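Side-chain contacts in transcriptional regulator, LacI family (PDB 4RKQ), which probably regulates transcription by binding a sugar or related effector in the cleft of a two-lobed periplasmic-binding-protein-like domain: residues 49-54 and 61-66; 96-101 and 149-154; 103-108 and 258-263; 231-236 and 281-286. One frame throughout, in Å; residues are numbered along the deposited sequence. Where two conformers were deposited one is given.

From the N terminus, the chain first makes interaction 1, which closes the short loop between strand 47-52 and the helix that follows, and this contact closes before any other opens. Interactions 2 and 3 then start on successive strands, 94-97 and 106-110, which are neighbours in the sheet and share backbone bonds. They cross along the chain: 149-154 answers 96-101 from the facing lobe, whereas 258-263 returns much later to 103-108. Interaction 4 opens at 231-236, after interaction 2 has closed, and crosses interaction 3 by ending at 281-286. Interactions 1 and 3 thus secure one lobe, interaction 4 the other, and interaction 2 spans the cleft between them.

Interaction 1. Residues 49-54 and 61-66; sequences VVDDYG and LDAVEH
Asp51 and His66 meet through one short, nearly straight hydrogen bond: ND1 of His66 donates to OD2 of Asp51 over 2.6 Å, with an N-H...O angle of 171°. The donor aims within the plane of its own imidazole, but it reaches the acceptor from well above the carboxylate plane, and the two flat groups stand 83° apart, almost perpendicular. Asp51 holds its CG trans to the main-chain N (chi1 -176°), which carries the carboxylate across to the helix, where OD2 also lies 3.5 Å from Ala63 CA. The methyl of Ala63 packs beside this bond; its CB approaches Tyr53 obliquely at CD2, 3.6 Å away, and stands 3.8 Å from Asp51 OD2. This is the packing of a Rossmann-like beta-alpha unit: strand 47-52, at the outer end of the sheet within this chain, is followed by helix 60-67, and the crossover continues to the parallel strand 73-76. A small residue at Ala63 lets the helix settle close to the strand end, the nearest CA atoms being those of Tyr53 and Ala63, 6.1 Å apart. Further out, the other carboxylate oxygen of Asp51 forms a salt bridge with Arg58, so the two oxygens of the aspartate serve different partners. The phenol OH of Tyr53 bonds to the carbonyl of Tyr77, and an Asx turn, Asp52 OD1 accepting from Gly54 N at 3.1 Å, shapes the chain as it leaves the strand. Across the dimer interface the His66 ring stacks with His47 of the second subunit.

Interaction 2. Residues 96-101 and 149-154; sequences VLDENP and TVRGKA. With EDO (1,2-ethanediol), chain F.
Ethanediol O2 is gripped by both terminal nitrogens of Arg151, NH1 and NH2 each donating to it over 3.0 Å, while the same NH2 faces Asp98 across the contact. The two bonds are bent alike, near 145°, because one oxygen sits at the guanidinium edge astride the pair of amino groups. Asp98 OD2 lies in the guanidinium plane too, but out beyond the end of NH2 and well apart from the ethanediol oxygen, 3.5 Å from Arg151 NH2, making a salt bridge rather than a hydrogen bond; the carboxylate is turned 53° from the guanidinium. The arginine chain bends at chi3 (74°), which swings its head off the helix and toward the aspartate. Each partner has a further tether: Asp98 OD1 bonds to the hydroxyl of Tyr112, and Arg151 NH1 to the carbonyl of Phe198, whose ring adds a cation-pi contact. Behind Arg151 the helix start is secured by Thr149, an N-cap whose OG1 accepts from Gly152 N at 3.0 Å. A leucine in place of Arg151 would probably leave Asp98 OD2 without its cationic mate and the ethanediol O2 without two donors. The ethanediol, likely from the crystallisation liquor, is also bonded to Asn27, Asn199 and Asp227. An arginine, asparagines and an aspartate converging on a diol between two lobes are characteristic of the effector cleft of LacI-type regulators, so the molecule probably imitates part of a sugar.

Interaction 3. Residues 103-108 and 258-263; sequences GAAGSI and VGLLSG
The peptide between Ala105 and Gly106 supplies the flat group here, and Leu260 lays both its methyls above the plane of that peptide. CD2 of Leu260 sits 3.8 Å from Ala105 O, and its CD1 stands 4.1 Å from the carbonyl carbon, Ala105 C. The Ala105 methyl joins from beside the peptide, its CB 4.1 Å from Leu260 CD1, and CA of Gly106 is 4.2 Å from Leu260 CD1. Leu260 holds its CG trans to its own carbonyl carbon (chi1 -71°), a setting that sends the isopropyl fork out from the helix and toward the strand. Gly106 matters because it lacks a side chain: a CB there would point at the leucine and come within tight distance of CD1. The surroundings complete the fit. Leu260 also packs on Ile95 of the adjoining strand, Ala105 rests against Pro93 and Pro267, and its backbone is held by Gln86, bonded to Ala105 N, and more weakly by Ser272 at Ala105 O. The helix concerned, 246-262, lies against the parallel strands of the N-terminal lobe although it comes late in the sequence, as expected for a fold in which the chain passes more than once between the lobes. The contact itself is wholly van der Waals: one branched aliphatic group spread over backbone and two small residues, so its attraction comes from shape and the exclusion of water and carries little directional constraint.

Interaction 4. Residues 231-236 and 281-286; sequences LGELLS and VLREST
Glu233 and Arg283 meet chain on plane: the CG methylene of the glutamate lies over one face of the guanidinium, displaced toward its rim, 3.7 Å from Arg283 NE and 3.8 Å from Arg283 CZ. The two side chains run obliquely past each other, and their flat ends are 71° apart. Because the glutamate chain passes over the face, Glu233 OE2 is also well out of the guanidinium plane, 3.8 Å from Arg283 NH2; this is a long salt bridge in which charge attracts charge without an N-H directed at the oxygen. Arg283 is extended from CG to NE, which lets its head reach the helical turn at 231-234, where NH1 comes to 3.7 Å from Gly232 CA. Gly232 is well suited to that approach, since a CB there would collide with NH1. A directional bond is made by NH1 to the carbonyl of Leu239, and the Arg283 side chain also rests on Gln238 and Thr241. These contacts fasten the segment following strand 273-281 to the loop between strands 222-225 and 240-243, in the C-terminal lobe. Leu231, on the far side of the turn, packs on Leu231 of the second subunit. Were this arginine an alanine, the Glu233 carboxylate would probably lose its opposite charge, Gly232 its cover, and the Leu239 carbonyl the N-H that Arg283 gives it. Next along the chain, Glu284 OE1 accepts from the Gln238 N-H. The chemistry is therefore mixed: methylene-on-guanidinium packing gives the fit, while a loosely oriented ion pair adds attraction that probably tolerates some movement of the exposed glutamate.

Interaction 1. Residues 49-54 and 61-66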
loop_
_atom_site.group_PDB
_atom_site.type_symbol
_atom_site.label_atom_id
_atom_site.label_comp_id
_atom_site.label_asym_id
_atom_site.label_seq_id
_atom_site.Cartn_x
_atom_site.Cartn_y
_atom_site.Cartn_z
ATOM N N VAL A 49 -0.218 11.586 12.988
ATOM C CA VAL A 49 -0.555 12.141 11.671
ATOM C C VAL A 49 0.564 11.796 10.655
ATOM O O VAL A 49 1.768 11.865 10.966
ATOM C CB VAL A 49 -0.743 13.655 11.694
ATOM C CG1 VAL A 49 -2.094 13.989 12.332
ATOM C CG2 VAL A 49 0.396 14.337 12.434
ATOM N N VAL A 50 0.148 11.429 9.444
ATOM C CA VAL A 50 1.072 11.019 8.398
ATOM C C VAL A 50 1.160 12.135 7.356
ATOM O O VAL A 50 0.116 12.673 6.972
ATOM C CB VAL A 50 0.584 9.706 7.742
ATOM C CG1 VAL A 50 1.465 9.358 6.559
ATOM C CG2 VAL A 50 0.625 8.585 8.774
ATOM N N ASP A 51 2.377 12.514 6.973
ATOM C CA ASP A 51 2.594 13.424 5.827
ATOM C C ASP A 51 3.325 12.605 4.730
ATOM O O ASP A 51 4.508 12.216 4.919
ATOM C CB ASP A 51 3.451 14.590 6.247
ATOM C CG ASP A 51 3.652 15.639 5.132
ATOM O OD1 ASP A 51 3.476 15.345 3.929
ATOM O OD2 ASP A 51 4.028 16.771 5.486
ATOM N N ASP A 52 2.605 12.357 3.625
ATOM C CA ASP A 52 3.139 11.722 2.430
ATOM C C ASP A 52 3.694 12.888 1.621
ATOM O O ASP A 52 2.895 13.687 1.060
ATOM C CB ASP A 52 2.046 11.003 1.649
ATOM C CG ASP A 52 2.443 10.660 0.225
ATOM O OD1 ASP A 52 3.637 10.747 -0.140
ATOM O OD2 ASP A 52 1.519 10.356 -0.560
ATOM N N TYR A 53 5.014 13.010 1.606
ATOM C CA TYR A 53 5.652 14.180 0.979
ATOM C C TYR A 53 6.121 13.958 -0.466
ATOM O O TYR A 53 6.826 14.783 -1.024
ATOM C CB TYR A 53 6.777 14.768 1.843
ATOM C CG TYR A 53 7.977 13.910 2.033
ATOM C CD1 TYR A 53 9.012 13.919 1.134
ATOM C CD2 TYR A 53 8.105 13.095 3.196
ATOM C CE1 TYR A 53 10.141 13.129 1.338
ATOM C CE2 TYR A 53 9.227 12.306 3.402
ATOM C CZ TYR A 53 10.215 12.313 2.463
ATOM O OH TYR A 53 11.333 11.559 2.640
ATOM N N GLY A 54 5.637 12.918 -1.102
ATOM C CA GLY A 54 6.144 12.512 -2.435
ATOM C C GLY A 54 5.351 13.218 -3.523
ATOM O O GLY A 54 4.839 12.561 -4.436
ATOM N N LEU A 61 12.555 17.483 4.596
ATOM C CA LEU A 61 12.602 18.672 5.427
ATOM C C LEU A 61 11.274 19.433 5.414
ATOM O O LEU A 61 10.792 19.877 6.470
ATOM C CB LEU A 61 13.786 19.583 5.028
ATOM C CG LEU A 61 14.046 20.823 5.821
ATOM C CD1 LEU A 61 14.365 20.379 7.249
ATOM C CD2 LEU A 61 15.200 21.620 5.224
ATOM N N ASP A 62 10.656 19.574 4.259
ATOM C CA ASP A 62 9.343 20.201 4.192
ATOM C C ASP A 62 8.306 19.441 5.070
ATOM O O ASP A 62 7.461 20.064 5.696
ATOM C CB ASP A 62 8.807 20.200 2.784
ATOM C CG ASP A 62 9.602 21.097 1.855
ATOM O OD1 ASP A 62 9.908 22.233 2.254
ATOM O OD2 ASP A 62 9.902 20.669 0.726
ATOM N N ALA A 63 8.397 18.115 5.077
ATOM C CA ALA A 63 7.475 17.309 5.832
ATOM C C ALA A 63 7.643 17.629 7.301
ATOM O O ALA A 63 6.674 17.877 7.996
ATOM C CB ALA A 63 7.684 15.829 5.563
ATOM N N VAL A 64 8.879 17.704 7.753
ATOM C CA VAL A 64 9.162 17.980 9.167
ATOM C C VAL A 64 8.769 19.386 9.531
ATOM O O VAL A 64 8.172 19.588 10.566
ATOM C CB VAL A 64 10.625 17.720 9.523
ATOM C CG1 VAL A 64 10.952 18.280 10.906
ATOM C CG2 VAL A 64 10.910 16.227 9.468
ATOM N N GLU A 65 9.041 20.362 8.658
ATOM C CA GLU A 65 8.558 21.723 8.865
ATOM C C GLU A 65 7.064 21.858 9.046
ATOM O O GLU A 65 6.593 22.613 9.905
ATOM C CB GLU A 65 9.017 22.661 7.724
ATOM C CG GLU A 65 10.500 22.981 7.867
ATOM C CD GLU A 65 11.073 23.809 6.739
ATOM O OE1 GLU A 65 10.384 24.019 5.720
ATOM O OE2 GLU A 65 12.239 24.227 6.879
ATOM N N HIS A 66 6.321 21.124 8.241
ATOM C CA HIS A 66 4.863 21.063 8.322
ATOM C C HIS A 66 4.373 20.402 9.625
ATOM O O HIS A 66 3.524 20.921 10.331
ATOM C CB HIS A 66 4.378 20.304 7.091
ATOM C CG HIS A 66 2.960 19.866 7.128
ATOM N ND1 HIS A 66 2.561 18.639 6.652
ATOM C CD2 HIS A 66 1.828 20.514 7.490
ATOM C CE1 HIS A 66 1.243 18.537 6.746
ATOM N NE2 HIS A 66 0.778 19.654 7.265
#

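Interaction 2. Residues 96-101 and 149-154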
loop_
_atom_site.group_PDB
_atom_site.type_symbol
_atom_site.label_atom_id
_atom_site.label_comp_id
_atom_site.label_asym_id
_atom_site.label_seq_id
_atom_site.Cartn_x
_atom_site.Cartn_y
_atom_site.Cartn_z
ATOM N N VAL A 96 14.889 8.948 12.593
ATOM C CA VAL A 96 15.009 8.590 11.151
ATOM C C VAL A 96 15.381 7.158 10.889
ATOM O O VAL A 96 16.075 6.526 11.675
ATOM C CB VAL A 96 16.058 9.478 10.427
ATOM C CG1 VAL A 96 15.600 10.916 10.356
ATOM C CG2 VAL A 96 17.423 9.399 11.105
ATOM N N LEU A 97 14.950 6.642 9.745
ATOM C CA LEU A 97 15.320 5.327 9.344
ATOM C C LEU A 97 16.090 5.342 8.047
ATOM O O LEU A 97 15.832 6.159 7.154
ATOM C CB LEU A 97 14.074 4.482 9.102
ATOM C CG LEU A 97 13.299 4.189 10.367
ATOM C CD1 LEU A 97 12.277 5.269 10.710
ATOM C CD2 LEU A 97 12.647 2.832 10.213
ATOM N N ASP A 98 17.042 4.421 7.964
ATOM C CA ASP A 98 17.703 4.079 6.703
ATOM C C ASP A 98 18.521 5.208 6.080
ATOM O O ASP A 98 18.699 5.242 4.873
ATOM C CB ASP A 98 16.666 3.510 5.719
ATOM C CG ASP A 98 17.299 2.611 4.654
ATOM O OD1 ASP A 98 18.268 1.918 4.983
ATOM O OD2 ASP A 98 16.879 2.647 3.479
ATOM N N GLU A 99 19.084 6.093 6.901
ATOM C CA GLU A 99 19.987 7.118 6.394
ATOM C C GLU A 99 20.971 7.524 7.458
ATOM O O GLU A 99 20.840 7.132 8.594
ATOM C CB GLU A 99 19.226 8.325 5.835
ATOM C CG GLU A 99 18.413 9.153 6.835
ATOM C CD GLU A 99 17.881 10.480 6.199
ATOM O OE1 GLU A 99 18.506 11.529 6.356
ATOM O OE2 GLU A 99 16.884 10.465 5.502
ATOM N N ASN A 100 21.971 8.315 7.090
ATOM C CA ASN A 100 22.946 8.817 8.046
ATOM C C ASN A 100 22.172 9.816 8.924
ATOM O O ASN A 100 21.633 10.783 8.430
ATOM C CB ASN A 100 24.080 9.525 7.315
ATOM C CG ASN A 100 25.133 10.116 8.264
ATOM O OD1 ASN A 100 24.830 10.648 9.325
ATOM N ND2 ASN A 100 26.391 10.062 7.834
ATOM N N PRO A 101 22.117 9.569 10.231
ATOM C CA PRO A 101 21.194 10.373 11.041
ATOM C C PRO A 101 21.713 11.760 11.419
ATOM O O PRO A 101 20.959 12.557 11.991
ATOM C CB PRO A 101 21.020 9.514 12.307
ATOM C CG PRO A 101 22.235 8.660 12.378
ATOM C CD PRO A 101 22.674 8.420 10.968
ATOM N N THR A 149 23.465 2.672 -4.195
ATOM C CA THR A 149 22.850 2.630 -2.874
ATOM C C THR A 149 23.712 1.884 -1.881
ATOM O O THR A 149 24.548 1.099 -2.230
ATOM C CB THR A 149 21.444 2.016 -2.897
ATOM O OG1 THR A 149 21.496 0.632 -3.275
ATOM C CG2 THR A 149 20.570 2.784 -3.848
ATOM N N VAL A 150 23.485 2.120 -0.603
ATOM C CA VAL A 150 24.235 1.408 0.406
ATOM C C VAL A 150 24.014 -0.090 0.291
ATOM O O VAL A 150 24.945 -0.885 0.392
ATOM C CB VAL A 150 23.815 1.887 1.808
ATOM C CG1 VAL A 150 24.460 1.033 2.888
ATOM C CG2 VAL A 150 24.173 3.375 1.955
ATOM N N ARG A 151 22.766 -0.485 0.078
ATOM C CA ARG A 151 22.456 -1.906 0.066
ATOM C C ARG A 151 23.058 -2.510 -1.173
ATOM O O ARG A 151 23.610 -3.597 -1.100
ATOM C CB ARG A 151 20.947 -2.188 0.187
ATOM C CG ARG A 151 20.089 -1.816 -1.009
ATOM C CD ARG A 151 18.615 -2.107 -0.709
ATOM N NE ARG A 151 18.064 -1.125 0.221
ATOM C CZ ARG A 151 16.768 -0.977 0.486
ATOM N NH1 ARG A 151 15.853 -1.752 -0.104
ATOM N NH2 ARG A 151 16.382 -0.044 1.335
ATOM N N GLY A 152 22.988 -1.768 -2.276
ATOM C CA GLY A 152 23.533 -2.201 -3.564
ATOM C C GLY A 152 25.045 -2.362 -3.515
ATOM O O GLY A 152 25.571 -3.326 -4.056
ATOM N N LYS A 153 25.745 -1.420 -2.885
ATOM C CA LYS A 153 27.204 -1.557 -2.671
ATOM C C LYS A 153 27.530 -2.791 -1.864
ATOM O O LYS A 153 28.495 -3.499 -2.169
ATOM C CB LYS A 153 27.801 -0.284 -2.018
ATOM C CG LYS A 153 27.795 0.914 -2.948
ATOM C CD LYS A 153 28.239 2.223 -2.285
ATOM C CE LYS A 153 28.292 3.328 -3.331
ATOM N NZ LYS A 153 28.054 4.687 -2.795
ATOM N N ALA A 154 26.699 -3.104 -0.873
ATOM C CA ALA A 154 26.929 -4.265 -0.041
ATOM C C ALA A 154 26.817 -5.558 -0.842
ATOM O O ALA A 154 27.616 -6.449 -0.670
ATOM C CB ALA A 154 25.960 -4.292 1.134
HETATM C C1 EDO F . 12.130 0.756 0.353
HETATM O O1 EDO F . 11.326 -0.261 -0.274
HETATM C C2 EDO F . 12.626 0.307 1.710
HETATM O O2 EDO F . 13.518 -0.784 1.450
#

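Interaction 3. Residues 103-108 and 258-263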
loop_
_atom_site.group_PDB
_atom_site.type_symbol
_atom_site.label_atom_id
_atom_site.label_comp_id
_atom_site.label_asym_id
_atom_site.label_seq_id
_atom_site.Cartn_x
_atom_site.Cartn_y
_atom_site.Cartn_z
ATOM N N GLY A 103 22.773 14.597 13.532
ATOM C CA GLY A 103 22.392 14.914 14.885
ATOM C C GLY A 103 20.967 14.541 15.277
ATOM O O GLY A 103 20.490 14.977 16.320
ATOM N N ALA A 104 20.283 13.726 14.494
ATOM C CA ALA A 104 18.927 13.307 14.866
ATOM C C ALA A 104 18.977 12.576 16.207
ATOM O O ALA A 104 19.934 11.898 16.517
ATOM C CB ALA A 104 18.355 12.431 13.797
ATOM N N ALA A 105 17.967 12.795 17.021
ATOM C CA ALA A 105 17.864 12.197 18.345
ATOM C C ALA A 105 17.936 10.691 18.317
ATOM O O ALA A 105 18.506 10.106 19.219
ATOM C CB ALA A 105 16.567 12.642 19.022
ATOM N N GLY A 106 17.348 10.072 17.286
ATOM C CA GLY A 106 17.290 8.646 17.182
ATOM C C GLY A 106 17.393 8.187 15.768
ATOM O O GLY A 106 17.046 8.927 14.835
ATOM N N SER A 107 17.838 6.950 15.610
ATOM C CA SER A 107 18.049 6.364 14.248
ATOM C C SER A 107 17.927 4.876 14.273
ATOM O O SER A 107 18.377 4.222 15.189
ATOM C CB SER A 107 19.443 6.712 13.715
ATOM O OG SER A 107 19.626 6.340 12.362
ATOM N N ILE A 108 17.317 4.344 13.224
ATOM C CA ILE A 108 17.246 2.920 12.975
ATOM C C ILE A 108 17.924 2.684 11.601
ATOM O O ILE A 108 17.582 3.324 10.607
ATOM C CB ILE A 108 15.776 2.420 12.866
ATOM C CG1 ILE A 108 14.856 2.773 14.040
ATOM C CG2 ILE A 108 15.725 0.940 12.535
ATOM C CD1 ILE A 108 15.275 2.279 15.394
ATOM N N VAL A 258 9.790 6.222 22.898
ATOM C CA VAL A 258 9.413 6.173 24.328
ATOM C C VAL A 258 10.616 6.531 25.222
ATOM O O VAL A 258 10.487 7.316 26.164
ATOM C CB VAL A 258 8.846 4.803 24.743
ATOM C CG1 VAL A 258 8.666 4.725 26.268
ATOM C CG2 VAL A 258 7.516 4.529 24.034
ATOM N N GLY A 259 11.779 5.969 24.915
ATOM C CA GLY A 259 12.967 6.156 25.718
ATOM C C GLY A 259 13.517 7.565 25.618
ATOM O O GLY A 259 14.040 8.153 26.598
ATOM N N LEU A 260 13.399 8.138 24.439
ATOM C CA LEU A 260 13.827 9.524 24.233
ATOM C C LEU A 260 12.894 10.482 24.949
ATOM O O LEU A 260 13.362 11.447 25.558
ATOM C CB LEU A 260 13.896 9.881 22.734
ATOM C CG LEU A 260 15.058 9.197 21.984
ATOM C CD1 LEU A 260 14.838 9.210 20.486
ATOM C CD2 LEU A 260 16.361 9.877 22.341
ATOM N N LEU A 261 11.581 10.254 24.858
ATOM C CA LEU A 261 10.617 11.150 25.533
ATOM C C LEU A 261 10.739 11.073 27.062
ATOM O O LEU A 261 10.495 12.047 27.746
ATOM C CB LEU A 261 9.152 10.859 25.140
ATOM C CG LEU A 261 8.794 11.215 23.690
ATOM C CD1 LEU A 261 7.441 10.607 23.361
ATOM C CD2 LEU A 261 8.846 12.710 23.395
ATOM N N SER A 262 11.060 9.898 27.575
ATOM C CA SER A 262 11.111 9.672 29.012
ATOM C C SER A 262 12.424 10.089 29.641
ATOM O O SER A 262 12.508 10.190 30.847
ATOM C CB SER A 262 10.865 8.202 29.305
ATOM O OG SER A 262 12.009 7.419 29.016
ATOM N N GLY A 263 13.454 10.310 28.831
ATOM C CA GLY A 263 14.792 10.577 29.331
ATOM C C GLY A 263 15.576 9.304 29.580
ATOM O O GLY A 263 16.750 9.351 29.936
#

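Interaction 4. Residues 231-236 and 281-286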
loop_
_atom_site.group_PDB
_atom_site.type_symbol
_atom_site.label_atom_id
_atom_site.label_comp_id
_atom_site.label_asym_id
_atom_site.label_seq_id
_atom_site.Cartn_x
_atom_site.Cartn_y
_atom_site.Cartn_z
ATOM N N LEU A 231 2.356 -8.010 -0.251
ATOM C CA LEU A 231 2.228 -8.318 -1.689
ATOM C C LEU A 231 3.013 -9.610 -2.096
ATOM O O LEU A 231 2.631 -10.324 -3.028
ATOM C CB LEU A 231 2.802 -7.129 -2.469
ATOM C CG LEU A 231 2.447 -6.819 -3.917
ATOM C CD1 LEU A 231 3.415 -5.802 -4.478
ATOM C CD2 LEU A 231 2.446 -8.029 -4.803
ATOM N N GLY A 232 4.126 -9.866 -1.428
ATOM C CA GLY A 232 4.992 -10.987 -1.757
ATOM C C GLY A 232 4.255 -12.313 -1.631
ATOM O O GLY A 232 4.566 -13.240 -2.341
ATOM N N GLU A 233 3.266 -12.388 -0.745
ATOM C CA GLU A 233 2.509 -13.615 -0.555
ATOM C C GLU A 233 1.426 -13.782 -1.605
ATOM O O GLU A 233 0.868 -14.850 -1.726
ATOM C CB GLU A 233 1.890 -13.634 0.846
ATOM C CG GLU A 233 2.934 -13.833 1.939
ATOM C CD GLU A 233 2.372 -13.799 3.358
ATOM O OE1 GLU A 233 1.145 -13.949 3.552
ATOM O OE2 GLU A 233 3.179 -13.624 4.289
ATOM N N LEU A 234 1.122 -12.714 -2.348
ATOM C CA LEU A 234 0.051 -12.723 -3.357
ATOM C C LEU A 234 0.553 -12.915 -4.784
ATOM O O LEU A 234 -0.203 -13.297 -5.657
ATOM C CB LEU A 234 -0.750 -11.415 -3.282
ATOM C CG LEU A 234 -1.313 -11.152 -1.860
ATOM C CD1 LEU A 234 -2.123 -9.879 -1.836
ATOM C CD2 LEU A 234 -2.161 -12.306 -1.372
ATOM N N LEU A 235 1.815 -12.590 -5.025
ATOM C CA LEU A 235 2.454 -12.861 -6.302
ATOM C C LEU A 235 2.509 -14.361 -6.594
ATOM O O LEU A 235 2.430 -15.184 -5.684
ATOM C CB LEU A 235 3.864 -12.315 -6.325
ATOM C CG LEU A 235 3.983 -10.805 -6.079
ATOM C CD1 LEU A 235 5.428 -10.367 -5.984
ATOM C CD2 LEU A 235 3.294 -9.999 -7.149
ATOM N N SER A 236 2.605 -14.684 -7.874
ATOM C CA SER A 236 2.846 -16.053 -8.316
ATOM C C SER A 236 4.024 -16.061 -9.280
ATOM O O SER A 236 3.939 -15.467 -10.351
ATOM C CB SER A 236 1.600 -16.619 -8.996
ATOM O OG SER A 236 1.706 -18.022 -9.118
ATOM N N VAL A 281 13.305 -14.903 4.012
ATOM C CA VAL A 281 12.011 -15.577 4.007
ATOM C C VAL A 281 11.884 -16.294 2.659
ATOM O O VAL A 281 11.802 -15.664 1.578
ATOM C CB VAL A 281 10.855 -14.590 4.232
ATOM C CG1 VAL A 281 9.511 -15.307 4.179
ATOM C CG2 VAL A 281 11.051 -13.872 5.554
ATOM N N LEU A 282 11.941 -17.619 2.715
ATOM C CA LEU A 282 11.907 -18.455 1.526
ATOM C C LEU A 282 10.476 -18.744 1.139
ATOM O O LEU A 282 9.723 -19.288 1.922
ATOM C CB LEU A 282 12.628 -19.782 1.773
ATOM C CG LEU A 282 14.148 -19.618 1.952
ATOM C CD1 LEU A 282 14.832 -20.961 2.187
ATOM C CD2 LEU A 282 14.764 -18.908 0.759
ATOM N N ARG A 283 10.123 -18.397 -0.085
ATOM C CA ARG A 283 8.779 -18.676 -0.569
ATOM C C ARG A 283 8.910 -19.499 -1.837
ATOM O O ARG A 283 9.620 -20.484 -1.837
ATOM C CB ARG A 283 8.004 -17.367 -0.726
ATOM C CG ARG A 283 7.749 -16.688 0.621
ATOM C CD ARG A 283 6.595 -15.693 0.530
ATOM N NE ARG A 283 6.496 -14.825 1.701
ATOM C CZ ARG A 283 6.754 -13.510 1.727
ATOM N NH1 ARG A 283 7.160 -12.832 0.637
ATOM N NH2 ARG A 283 6.603 -12.855 2.867
ATOM N N GLU A 284 8.285 -19.111 -2.925
ATOM C CA GLU A 284 8.354 -19.926 -4.112
ATOM C C GLU A 284 9.330 -19.488 -5.163
ATOM O O GLU A 284 9.533 -20.218 -6.123
ATOM C CB GLU A 284 6.960 -20.034 -4.760
ATOM C CG GLU A 284 5.910 -20.613 -3.835
ATOM C CD GLU A 284 4.508 -20.481 -4.400
ATOM O OE1 GLU A 284 4.277 -19.605 -5.274
ATOM O OE2 GLU A 284 3.641 -21.273 -3.979
ATOM N N SER A 285 9.947 -18.306 -5.035
ATOM C CA SER A 285 10.762 -17.792 -6.143
ATOM C C SER A 285 12.228 -18.203 -5.997
ATOM O O SER A 285 13.069 -17.785 -6.766
ATOM C CB SER A 285 10.624 -16.286 -6.314
ATOM O OG SER A 285 11.189 -15.648 -5.198
ATOM N N THR A 286 12.486 -19.103 -5.066
ATOM C CA THR A 286 13.790 -19.717 -4.912
ATOM C C THR A 286 13.585 -21.215 -4.707
ATOM O O THR A 286 12.482 -21.642 -4.414
ATOM C CB THR A 286 14.519 -19.158 -3.683
ATOM O OG1 THR A 286 13.663 -19.250 -2.545
ATOM C CG2 THR A 286 14.941 -17.705 -3.903
HETATM O O HOH W 1 2.223 -19.259 -7.058
#